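Local coordinates for alkaline phosphatase (Antarctic bacterium, PDB 2W5V), which probably hydrolyses phosphate monoesters at alkaline pH through a phosphoserine intermediate, using two zinc ions and a magnesium ion, at residues A129-T134 with M252-Q257. The protein carries 1 engineered substitution. Residues are numbered along the deposited sequence; the frame is centred on the assembly and turned at random.
With MG (magnesium ion), chain I.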
loop_
_atom_site.group_PDB
_atom_site.type_symbol
_atom_site.label_atom_id
_atom_site.label_comp_id
_atom_site.label_asym_id
_atom_site.label_seq_id
_atom_site.Cartn_x
_atom_site.Cartn_y
_atom_site.Cartn_z
ATOM N N ALA B 129 -2.571 18.670 -16.267
ATOM C CA ALA B 129 -2.746 18.873 -14.828
ATOM C C ALA B 129 -4.062 19.578 -14.506
ATOM O O ALA B 129 -4.560 20.342 -15.324
ATOM C CB ALA B 129 -1.588 19.678 -14.275
ATOM N N THR B 130 -4.609 19.345 -13.310
ATOM C CA THR B 130 -5.826 20.046 -12.888
ATOM C C THR B 130 -5.505 21.265 -12.029
ATOM O O THR B 130 -6.388 22.054 -11.695
ATOM C CB THR B 130 -6.829 19.131 -12.149
ATOM O OG1 THR B 130 -6.207 18.577 -10.984
ATOM C CG2 THR B 130 -7.294 18.006 -13.056
ATOM N N SER B 131 -4.237 21.413 -11.672
ATOM C CA SER B 131 -3.765 22.638 -11.041
ATOM C C SER B 131 -3.354 23.614 -12.138
ATOM O O SER B 131 -3.586 23.373 -13.324
ATOM C CB SER B 131 -2.545 22.345 -10.161
ATOM O OG SER B 131 -1.512 21.727 -10.924
ATOM N N SER B 132 -2.735 24.717 -11.744
ATOM C CA SER B 132 -2.052 25.549 -12.721
ATOM C C SER B 132 -0.985 24.696 -13.396
ATOM O O SER B 132 -0.406 23.796 -12.776
ATOM C CB SER B 132 -1.409 26.757 -12.037
ATOM O OG SER B 132 -0.458 27.375 -12.887
ATOM N N ILE B 133 -0.694 24.980 -14.659
ATOM C CA ILE B 133 0.363 24.237 -15.332
ATOM C C ILE B 133 1.737 24.574 -14.737
ATOM O O ILE B 133 2.733 23.898 -15.017
ATOM C CB ILE B 133 0.345 24.465 -16.859
ATOM C CG1 ILE B 133 1.059 23.313 -17.573
ATOM C CG2 ILE B 133 0.935 25.817 -17.222
ATOM C CD1 ILE B 133 0.264 21.998 -17.548
ATOM N N THR B 134 1.781 25.609 -13.904
ATOM C CA THR B 134 3.045 26.072 -13.329
ATOM C C THR B 134 3.226 25.521 -11.923
ATOM O O THR B 134 4.223 25.829 -11.255
ATOM C CB THR B 134 3.103 27.604 -13.233
ATOM O OG1 THR B 134 2.051 28.068 -12.374
ATOM C CG2 THR B 134 2.957 28.240 -14.614
ATOM N N MET B 252 2.795 12.913 -18.991
ATOM C CA MET B 252 2.522 12.913 -17.556
ATOM C C MET B 252 1.198 13.647 -17.364
ATOM O O MET B 252 1.067 14.798 -17.773
ATOM C CB MET B 252 3.628 13.629 -16.771
ATOM C CG MET B 252 3.518 13.465 -15.245
ATOM S SD MET B 252 2.210 14.442 -14.448
ATOM C CE MET B 252 2.860 16.105 -14.698
ATOM N N SER B 253 0.217 12.964 -16.779
ATOM C CA SER B 253 -1.062 13.573 -16.407
ATOM C C SER B 253 -1.245 13.518 -14.891
ATOM O O SER B 253 -1.031 12.473 -14.269
ATOM C CB SER B 253 -2.233 12.845 -17.071
ATOM O OG SER B 253 -2.120 12.895 -18.479
ATOM N N GLU B 254 -1.664 14.629 -14.300
ATOM C CA GLU B 254 -1.751 14.699 -12.851
ATOM C C GLU B 254 -3.167 14.944 -12.364
ATOM O O GLU B 254 -3.832 15.874 -12.821
ATOM C CB GLU B 254 -0.846 15.804 -12.309
ATOM C CG GLU B 254 -0.868 15.867 -10.793
ATOM C CD GLU B 254 -0.367 17.177 -10.239
ATOM O OE1 GLU B 254 -0.337 18.179 -10.981
ATOM O OE2 GLU B 254 -0.018 17.201 -9.046
ATOM N N GLY B 255 -3.624 14.101 -11.439
ATOM C CA GLY B 255 -4.801 14.411 -10.645
ATOM C C GLY B 255 -4.335 15.302 -9.505
ATOM O O GLY B 255 -4.035 14.831 -8.406
ATOM N N SER B 256 -4.271 16.601 -9.779
ATOM C CA SER B 256 -3.566 17.551 -8.921
ATOM C C SER B 256 -4.252 17.836 -7.584
ATOM O O SER B 256 -3.584 18.140 -6.585
ATOM C CB SER B 256 -3.388 18.880 -9.668
ATOM O OG SER B 256 -2.852 18.682 -10.968
ATOM N N GLN B 257 -5.580 17.765 -7.564
ATOM C CA GLN B 257 -6.326 18.329 -6.440
ATOM C C GLN B 257 -6.683 17.337 -5.343
ATOM O O GLN B 257 -7.299 17.709 -4.339
ATOM C CB GLN B 257 -7.566 19.083 -6.927
ATOM C CG GLN B 257 -7.225 20.212 -7.889
ATOM C CD GLN B 257 -8.393 21.126 -8.167
ATOM O OE1 GLN B 257 -9.287 21.284 -7.333
ATOM N NE2 GLN B 257 -8.396 21.737 -9.345
HETATM MG MG MG I . 0.792 18.493 -7.603
HETATM O O HOH W 1 -7.609 16.620 -9.403
HETATM O O HOH W 2 0.684 20.092 -9.238
HETATM O O HOH W 3 -1.118 19.027 -6.659
HETATM O O HOH W 4 1.778 20.144 -6.330
#
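Ala129 and Glu254 lie abreast at the C-terminal ends of neighbouring parallel strands, 4.7 Å apart at CA, and just beyond them the backbone bends away at Thr130 and Ser131 while Gly255 centres an inverse gamma turn. The Ser256 side chain points at this bend. With OG anti to its own carbonyl carbon (chi1 -50°), Ser256 sets the hydroxyl against two successive amides, accepting from Thr130 N at 3.0 Å and, weakly, from Ser131 N at 3.1 Å; the same OG donates to OE1 of Glu254 at 2.6 Å, arriving from above the carboxylate plane. The other carboxylate oxygen, Glu254 OE2, binds the magnesium at 2.1 Å, a site that Asp43 and Thr137 share. Water 2, a ligand of the same ion, donates to both Glu254 OE1 and Ser131 OG, so that Ser131 enters the magnesium's second shell. Farther along, Gln257 NE2 donates to Thr130 O at 3.1 Å, the oxygen lying almost in the amide plane but the donor 52° out of the carbonyl plane; NE2 also bonds Met220 O, and Gln257 OE1 the hydroxyl of Tyr269. An alanine in place of Ser256 would probably cost the Thr130 and Ser131 amides their shared acceptor and Glu254 OE1 its hydroxyl donor, leaving the carboxylate to the metal and water 2. The buried hydroxyl thus links two amides of the bend to a magnesium ligand and is likely to help fix the carboxylate's rotation, consistent with second-shell support of the metal site.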